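Local coordinates for protein putative ring-cleaving dioxygenase MhqO (Bacillus subtilis subsp. subtilis, PDB 3OAJ) that probably cleaves the rings of aromatic compounds as an iron-dependent extradiol dioxygenase, and may thereby contribute to their degradation, at residues A[90-102]-A[142-154]. Numbering follows the deposited sequence. Where two conformers were deposited one is given.
Sequences GAMAFWEKRLEKF and FGEVTPDVAIKGF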
ATOM      1  N   GLY A  90      -3.583  22.384   2.562  1.00 12.05           N
ATOM      2  CA  GLY A  90      -4.806  23.075   2.182  1.00 11.50           C
ATOM      3  C   GLY A  90      -5.833  22.249   1.444  1.00 10.76           C
ATOM      4  O   GLY A  90      -6.927  22.727   1.183  1.00 10.37           O
ATOM      5  N   ALA A  91      -5.508  20.999   1.121  1.00 10.56           N
ATOM      6  CA  ALA A  91      -6.421  20.189   0.312  1.00 10.23           C
ATOM      7  C   ALA A  91      -7.466  19.398   1.116  1.00 10.11           C
ATOM      8  O   ALA A  91      -8.330  18.758   0.523  1.00 10.59           O
ATOM      9  CB  ALA A  91      -5.629  19.247  -0.587  1.00 10.64           C
ATOM     10  N   MET A  92      -7.417  19.450   2.448  1.00 11.23           N
ATOM     11  CA  MET A  92      -8.335  18.654   3.262  0.50 11.62           C
ATOM     12  C   MET A  92      -9.803  18.856   2.874  1.00 11.60           C
ATOM     13  O   MET A  92     -10.540  17.875   2.731  1.00 12.25           O
ATOM     14  CB  MET A  92      -8.116  18.913   4.756  0.50 12.43           C
ATOM     15  CG  MET A  92      -8.797  17.901   5.653  0.50 13.49           C
ATOM     16  SD  MET A  92      -8.254  16.227   5.267  0.50 15.54           S
ATOM     17  CE  MET A  92      -6.767  16.117   6.268  0.50 11.96           C
ATOM     18  N   ALA A  93     -10.219  20.119   2.698  1.00 11.29           N
ATOM     19  CA  ALA A  93     -11.608  20.435   2.346  1.00 11.11           C
ATOM     20  C   ALA A  93     -12.028  19.885   0.996  1.00 11.09           C
ATOM     21  O   ALA A  93     -13.210  19.588   0.797  1.00 12.33           O
ATOM     22  CB  ALA A  93     -11.871  21.943   2.408  1.00 11.36           C
ATOM     23  N   PHE A  94     -11.090  19.787   0.064  1.00 10.81           N
ATOM     24  CA  PHE A  94     -11.414  19.197  -1.226  1.00 10.71           C
ATOM     25  C   PHE A  94     -11.875  17.762  -0.981  1.00 10.85           C
ATOM     26  O   PHE A  94     -12.905  17.346  -1.504  1.00 11.39           O
ATOM     27  CB  PHE A  94     -10.219  19.214  -2.181  1.00 10.88           C
ATOM     28  CG  PHE A  94     -10.455  18.416  -3.433  1.00 10.73           C
ATOM     29  CD1 PHE A  94     -11.106  18.991  -4.518  1.00 10.66           C
ATOM     30  CD2 PHE A  94     -10.067  17.076  -3.524  1.00 10.72           C
ATOM     31  CE1 PHE A  94     -11.342  18.271  -5.677  1.00 10.97           C
ATOM     32  CE2 PHE A  94     -10.317  16.345  -4.695  1.00 11.26           C
ATOM     33  CZ  PHE A  94     -10.959  16.938  -5.769  1.00 10.67           C
ATOM     34  N   TRP A  95     -11.104  17.031  -0.176  1.00 10.41           N
ATOM     35  CA  TRP A  95     -11.381  15.625   0.090  1.00 10.18           C
ATOM     36  C   TRP A  95     -12.614  15.400   0.933  1.00 10.75           C
ATOM     37  O   TRP A  95     -13.391  14.475   0.657  1.00 11.53           O
ATOM     38  CB  TRP A  95     -10.131  14.967   0.678  1.00 10.25           C
ATOM     39  CG  TRP A  95      -9.114  14.877  -0.399  1.00 10.17           C
ATOM     40  CD1 TRP A  95      -8.014  15.686  -0.586  1.00 10.45           C
ATOM     41  CD2 TRP A  95      -9.148  13.988  -1.522  1.00 10.05           C
ATOM     42  NE1 TRP A  95      -7.362  15.333  -1.738  1.00 10.39           N
ATOM     43  CE2 TRP A  95      -8.040  14.307  -2.344  1.00 10.35           C
ATOM     44  CE3 TRP A  95     -10.027  12.964  -1.930  1.00  9.85           C
ATOM     45  CZ2 TRP A  95      -7.764  13.615  -3.536  1.00 10.13           C
ATOM     46  CZ3 TRP A  95      -9.759  12.288  -3.113  1.00 10.24           C
ATOM     47  CH2 TRP A  95      -8.630  12.605  -3.894  1.00 10.89           C
ATOM     48  N   GLU A  96     -12.822  16.260   1.929  1.00 10.56           N
ATOM     49  CA  GLU A  96     -14.012  16.146   2.760  1.00 11.01           C
ATOM     50  C   GLU A  96     -15.272  16.347   1.922  1.00 11.00           C
ATOM     51  O   GLU A  96     -16.201  15.528   1.999  1.00 11.75           O
ATOM     52  CB  GLU A  96     -13.949  17.115   3.937  1.00 11.78           C
ATOM     53  CG  GLU A  96     -12.927  16.681   4.977  1.00 15.65           C
ATOM     54  CD  GLU A  96     -12.622  17.714   6.041  1.00 14.14           C
ATOM     55  OE1 GLU A  96     -12.841  18.922   5.823  1.00 17.02           O
ATOM     56  OE2 GLU A  96     -12.106  17.304   7.096  1.00 17.22           O
ATOM     57  N   LYS A  97     -15.294  17.410   1.110  1.00 10.79           N
ATOM     58  CA  LYS A  97     -16.475  17.687   0.266  1.00 11.34           C
ATOM     59  C   LYS A  97     -16.665  16.587  -0.795  1.00 11.79           C
ATOM     60  O   LYS A  97     -17.798  16.205  -1.113  1.00 12.43           O
ATOM     61  CB  LYS A  97     -16.424  19.082  -0.384  1.00 12.32           C
ATOM     62  CG  LYS A  97     -16.442  20.252   0.587  1.00 15.58           C
ATOM     63  CD  LYS A  97     -17.685  20.337   1.428  1.00 15.42           C
ATOM     64  CE  LYS A  97     -17.693  21.659   2.201  1.00 15.79           C
ATOM     65  NZ  LYS A  97     -19.044  21.975   2.709  1.00 16.56           N
ATOM     66  N   ARG A  98     -15.560  16.066  -1.320  1.00 11.43           N
ATOM     67  CA  ARG A  98     -15.622  14.989  -2.300  1.00 11.79           C
ATOM     68  C   ARG A  98     -16.169  13.701  -1.685  1.00 12.00           C
ATOM     69  O   ARG A  98     -17.032  13.048  -2.278  1.00 12.44           O
ATOM     70  CB  ARG A  98     -14.258  14.778  -2.950  1.00 11.80           C
ATOM     71  CG  ARG A  98     -14.231  13.684  -4.015  1.00 11.90           C
ATOM     72  CD  ARG A  98     -12.895  13.706  -4.785  1.00 12.18           C
ATOM     73  NE  ARG A  98     -12.913  12.791  -5.921  1.00 12.54           N
ATOM     74  CZ  ARG A  98     -13.439  13.072  -7.108  1.00 12.07           C
ATOM     75  NH1 ARG A  98     -14.003  14.266  -7.332  1.00 12.67           N
ATOM     76  NH2 ARG A  98     -13.400  12.153  -8.073  1.00 12.96           N
ATOM     77  N   LEU A  99     -15.674  13.318  -0.506  1.00 11.86           N
ATOM     78  CA  LEU A  99     -16.249  12.152   0.190  1.00 12.28           C
ATOM     79  C   LEU A  99     -17.748  12.298   0.459  1.00 13.15           C
ATOM     80  O   LEU A  99     -18.515  11.327   0.308  1.00 13.68           O
ATOM     81  CB  LEU A  99     -15.481  11.840   1.477  1.00 12.80           C
ATOM     82  CG  LEU A  99     -14.041  11.346   1.303  1.00 11.82           C
ATOM     83  CD1 LEU A  99     -13.379  11.241   2.656  1.00 13.66           C
ATOM     84  CD2 LEU A  99     -13.934  10.014   0.523  1.00 13.81           C
ATOM     85  N   GLU A 100     -18.148  13.479   0.885  1.00 13.87           N
ATOM     86  CA  GLU A 100     -19.573  13.787   1.054  0.50 14.49           C
ATOM     87  C   GLU A 100     -20.398  13.610  -0.218  1.00 14.68           C
ATOM     88  O   GLU A 100     -21.437  13.030  -0.148  1.00 14.77           O
ATOM     89  CB  GLU A 100     -19.776  15.187   1.664  0.50 15.19           C
ATOM     90  CG  GLU A 100     -21.187  15.568   1.795  0.50 17.62           C
ATOM     91  CD  GLU A 100     -21.425  17.003   2.222  0.50 16.78           C
ATOM     92  OE1 GLU A 100     -21.234  17.949   1.418  0.50 17.81           O
ATOM     93  OE2 GLU A 100     -21.930  17.128   3.348  0.50 18.47           O
ATOM     94  N   LYS A 101     -19.884  14.118  -1.323  1.00 15.00           N
ATOM     95  CA  LYS A 101     -20.525  14.012  -2.642  1.00 15.92           C
ATOM     96  C   LYS A 101     -20.745  12.542  -3.013  1.00 15.55           C
ATOM     97  O   LYS A 101     -21.766  12.190  -3.626  1.00 16.43           O
ATOM     98  CB  LYS A 101     -19.636  14.714  -3.688  1.00 17.89           C
ATOM     99  CG  LYS A 101     -20.066  14.647  -5.150  1.00 24.88           C
ATOM    100  CD  LYS A 101     -18.937  15.209  -6.013  1.00 21.48           C
ATOM    101  CE  LYS A 101     -19.149  14.983  -7.503  1.00 26.23           C
ATOM    102  NZ  LYS A 101     -18.131  15.781  -8.262  1.00 23.25           N
ATOM    103  N   PHE A 102     -19.788  11.692  -2.634  1.00 15.03           N
ATOM    104  CA  PHE A 102     -19.880  10.265  -2.920  1.00 14.84           C
ATOM    105  C   PHE A 102     -20.524   9.436  -1.813  1.00 14.70           C
ATOM    106  O   PHE A 102     -20.474   8.205  -1.870  1.00 15.54           O
ATOM    107  CB  PHE A 102     -18.513   9.705  -3.320  1.00 15.46           C
ATOM    108  CG  PHE A 102     -18.075  10.142  -4.691  1.00 16.46           C
ATOM    109  CD1 PHE A 102     -18.710   9.643  -5.836  1.00 15.88           C
ATOM    110  CD2 PHE A 102     -17.044  11.060  -4.846  1.00 15.73           C
ATOM    111  CE1 PHE A 102     -18.315  10.047  -7.102  1.00 17.01           C
ATOM    112  CE2 PHE A 102     -16.637  11.484  -6.127  1.00 16.90           C
ATOM    113  CZ  PHE A 102     -17.272  10.969  -7.252  1.00 16.19           C
ATOM    114  N   PHE A 142      -7.668  13.272 -12.962  1.00 17.26           N
ATOM    115  CA  PHE A 142      -8.745  12.315 -13.196  1.00 18.18           C
ATOM    116  C   PHE A 142     -10.005  12.855 -12.557  1.00 19.45           C
ATOM    117  O   PHE A 142     -10.069  13.034 -11.339  1.00 20.18           O
ATOM    118  CB  PHE A 142      -8.383  10.939 -12.625  1.00 18.75           C
ATOM    119  CG  PHE A 142      -9.229   9.807 -13.156  1.00 19.39           C
ATOM    120  CD1 PHE A 142      -9.003   9.281 -14.425  1.00 19.19           C
ATOM    121  CD2 PHE A 142     -10.227   9.241 -12.367  1.00 19.31           C
ATOM    122  CE1 PHE A 142      -9.773   8.222 -14.911  1.00 19.55           C
ATOM    123  CE2 PHE A 142     -11.010   8.182 -12.848  1.00 19.65           C
ATOM    124  CZ  PHE A 142     -10.776   7.672 -14.121  1.00 19.23           C
ATOM    125  N   GLY A 143     -11.004  13.133 -13.389  1.00 19.94           N
ATOM    126  CA  GLY A 143     -12.205  13.819 -12.923  1.00 20.23           C
ATOM    127  C   GLY A 143     -11.850  15.203 -12.407  1.00 20.15           C
ATOM    128  O   GLY A 143     -11.133  15.959 -13.071  1.00 20.99           O
ATOM    129  N   GLU A 144     -12.343  15.529 -11.216  1.00 19.49           N
ATOM    130  CA  GLU A 144     -12.065  16.817 -10.581  1.00 19.09           C
ATOM    131  C   GLU A 144     -10.737  16.820  -9.811  1.00 18.01           C
ATOM    132  O   GLU A 144     -10.338  17.845  -9.260  1.00 18.40           O
ATOM    133  CB  GLU A 144     -13.211  17.212  -9.634  1.00 19.62           C
ATOM    134  CG  GLU A 144     -14.496  17.664 -10.342  1.00 23.52           C
ATOM    135  CD  GLU A 144     -15.607  18.074  -9.378  1.00 21.28           C
ATOM    136  OE1 GLU A 144     -15.319  18.370  -8.192  1.00 23.40           O
ATOM    137  OE2 GLU A 144     -16.780  18.118  -9.816  1.00 24.57           O
ATOM    138  N   VAL A 145     -10.044  15.686  -9.781  1.00 16.80           N
ATOM    139  CA  VAL A 145      -8.800  15.600  -8.995  1.00 15.78           C
ATOM    140  C   VAL A 145      -7.645  16.186  -9.813  1.00 15.71           C
ATOM    141  O   VAL A 145      -7.298  15.664 -10.876  1.00 16.51           O
ATOM    142  CB  VAL A 145      -8.489  14.151  -8.524  1.00 15.42           C
ATOM    143  CG1 VAL A 145      -7.266  14.121  -7.591  1.00 15.84           C
ATOM    144  CG2 VAL A 145      -9.691  13.553  -7.802  1.00 15.64           C
ATOM    145  N   THR A 146      -7.062  17.268  -9.303  1.00 14.57           N
ATOM    146  CA  THR A 146      -6.026  18.041  -9.982  1.00 14.06           C
ATOM    147  C   THR A 146      -4.767  18.095  -9.096  1.00 13.10           C
ATOM    148  O   THR A 146      -4.835  17.804  -7.913  1.00 12.65           O
ATOM    149  CB  THR A 146      -6.531  19.468 -10.288  1.00 14.44           C
ATOM    150  OG1 THR A 146      -7.079  20.022  -9.099  1.00 13.80           O
ATOM    151  CG2 THR A 146      -7.636  19.459 -11.338  1.00 14.91           C
ATOM    152  N   PRO A 147      -3.605  18.468  -9.666  1.00 13.04           N
ATOM    153  CA  PRO A 147      -2.348  18.332  -8.913  1.00 12.82           C
ATOM    154  C   PRO A 147      -2.294  19.107  -7.596  1.00 12.08           C
ATOM    155  O   PRO A 147      -1.549  18.721  -6.685  1.00 12.55           O
ATOM    156  CB  PRO A 147      -1.287  18.833  -9.908  1.00 13.19           C
ATOM    157  CG  PRO A 147      -1.895  18.576 -11.241  1.00 12.81           C
ATOM    158  CD  PRO A 147      -3.365  18.845 -11.071  1.00 13.48           C
ATOM    159  N   ASP A 148      -3.102  20.161  -7.478  1.00 12.10           N
ATOM    160  CA  ASP A 148      -3.100  20.990  -6.282  1.00 12.60           C
ATOM    161  C   ASP A 148      -3.774  20.297  -5.101  1.00 11.26           C
ATOM    162  O   ASP A 148      -3.591  20.701  -3.955  1.00 10.18           O
ATOM    163  CB  ASP A 148      -3.693  22.392  -6.571  1.00 14.14           C
ATOM    164  CG  ASP A 148      -5.125  22.337  -7.074  1.00 16.58           C
ATOM    165  OD1 ASP A 148      -5.567  21.273  -7.534  1.00 17.05           O
ATOM    166  OD2 ASP A 148      -5.825  23.370  -7.026  1.00 16.07           O
ATOM    167  N   VAL A 149      -4.518  19.228  -5.395  1.00 10.75           N
ATOM    168  CA  VAL A 149      -5.229  18.452  -4.365  1.00 10.43           C
ATOM    169  C   VAL A 149      -4.955  16.942  -4.391  1.00  9.93           C
ATOM    170  O   VAL A 149      -5.307  16.247  -3.444  1.00 10.18           O
ATOM    171  CB  VAL A 149      -6.789  18.675  -4.412  1.00 10.36           C
ATOM    172  CG1 VAL A 149      -7.152  20.119  -4.112  1.00 10.20           C
ATOM    173  CG2 VAL A 149      -7.390  18.238  -5.748  1.00 10.82           C
ATOM    174  N   ALA A 150      -4.321  16.431  -5.450  1.00  9.90           N
ATOM    175  CA  ALA A 150      -4.208  14.980  -5.642  1.00 10.52           C
ATOM    176  C   ALA A 150      -3.395  14.318  -4.543  1.00 10.41           C
ATOM    177  O   ALA A 150      -2.455  14.915  -3.986  1.00 10.19           O
ATOM    178  CB  ALA A 150      -3.601  14.682  -6.994  1.00 11.24           C
ATOM    179  N   ILE A 151      -3.766  13.076  -4.229  1.00 10.27           N
ATOM    180  CA  ILE A 151      -3.001  12.246  -3.303  1.00 10.29           C
ATOM    181  C   ILE A 151      -1.598  12.029  -3.856  1.00  9.97           C
ATOM    182  O   ILE A 151      -1.420  11.523  -4.966  1.00 10.51           O
ATOM    183  CB  ILE A 151      -3.732  10.904  -3.043  1.00 10.59           C
ATOM    184  CG1 ILE A 151      -5.027  11.190  -2.277  1.00 10.48           C
ATOM    185  CG2 ILE A 151      -2.827   9.913  -2.309  1.00 11.70           C
ATOM    186  CD1 ILE A 151      -5.998  10.023  -2.264  1.00 11.41           C
ATOM    187  N   LYS A 152      -0.601  12.427  -3.070  1.00 10.01           N
ATOM    188  CA  LYS A 152       0.804  12.362  -3.489  1.00 10.12           C
ATOM    189  C   LYS A 152       1.448  10.987  -3.279  1.00 10.39           C
ATOM    190  O   LYS A 152       2.506  10.683  -3.823  1.00 11.89           O
ATOM    191  CB  LYS A 152       1.601  13.439  -2.756  1.00 10.75           C
ATOM    192  CG  LYS A 152       1.016  14.832  -2.993  1.00 12.63           C
ATOM    193  CD  LYS A 152       1.961  15.957  -2.594  1.00 11.77           C
ATOM    194  CE  LYS A 152       2.057  16.100  -1.080  1.00 12.26           C
ATOM    195  NZ  LYS A 152       3.027  17.172  -0.704  1.00 11.49           N
ATOM    196  N   GLY A 153       0.803  10.152  -2.484  1.00 10.30           N
ATOM    197  CA  GLY A 153       1.317   8.811  -2.176  1.00 10.66           C
ATOM    198  C   GLY A 153       0.861   8.468  -0.773  1.00  9.79           C
ATOM    199  O   GLY A 153      -0.052   9.108  -0.244  1.00  9.39           O
ATOM    200  N   PHE A 154       1.477   7.454  -0.161  1.00  9.92           N
ATOM    201  CA  PHE A 154       1.208   7.177   1.245  1.00 10.00           C
ATOM    202  C   PHE A 154       1.850   8.235   2.110  1.00 10.13           C
ATOM    203  O   PHE A 154       2.974   8.648   1.849  1.00  9.99           O
ATOM    204  CB  PHE A 154       1.783   5.824   1.681  1.00 10.08           C
ATOM    205  CG  PHE A 154       1.225   4.657   0.932  1.00  9.77           C
ATOM    206  CD1 PHE A 154      -0.146   4.436   0.891  1.00  9.66           C
ATOM    207  CD2 PHE A 154       2.074   3.797   0.240  1.00 10.44           C
ATOM    208  CE1 PHE A 154      -0.658   3.353   0.192  1.00  8.83           C
ATOM    209  CE2 PHE A 154       1.573   2.720  -0.469  1.00  9.83           C
ATOM    210  CZ  PHE A 154       0.204   2.489  -0.488  1.00  9.67           C
TER
HETATM  211  O   HOH W   1     -14.626  16.694  -5.967  1.00 13.21           O
HETATM  212  O   HOH W   2     -14.461  13.384 -10.542  1.00 28.04           O
HETATM  213  O   HOH W   3     -17.738  18.726  -6.665  1.00 29.33           O
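Segment 90-102, which carries helix 92-101, comes closest to the loop before strand 153-160 at Ala91, just ahead of the helix, and Val149, whose CA atoms lie 5.1 Å apart; the CA atoms of Arg98 and Glu144 stand 9.2 Å apart. Val149 packs on Phe94. Its CG2 sits over the centre of the Phe94 ring in a CH-pi contact, 3.5 Å from the ring centroid, while CG1 lies against Phe94 CB and Ala91 CB. Phe94 CG is anti to the backbone N (chi1 171°), which turns the ring toward the loop.

Trp95 makes the direct hydrogen bond. Its NE1 donates to Val149 O at 2.8 Å, with the oxygen near the indole plane and an N-H...O angle of 154°. Phe94 CD2 lies over one indole face and Ile151 CG1 over the other, both toward the rim.

Further along the helix, Val145 CG2 lies over one face of the Arg98 guanidinium, toward its rim, and Phe102 CE2 over the centre of the opposite face. Arg98 NE and NH2 also donate to Val29 O and Gly28 O, which ties the group to the end of helix 19-29. Water 1 links Arg98 NH1 to Glu144 OE1, and water 2 links Arg98 NH2 to Glu144 N. Lys101 NZ forms a salt bridge with Glu144 OE2 at 3.1 Å.

The contact thus fastens helix 92-101, in the first VOC module, to the loop that runs into strand 153-160, away from the metal site. Apolar packing and the indole bond hold one end. At the other, Glu144 meets two cationic side chains, one directly and one through water, which would probably favour its carboxylate form.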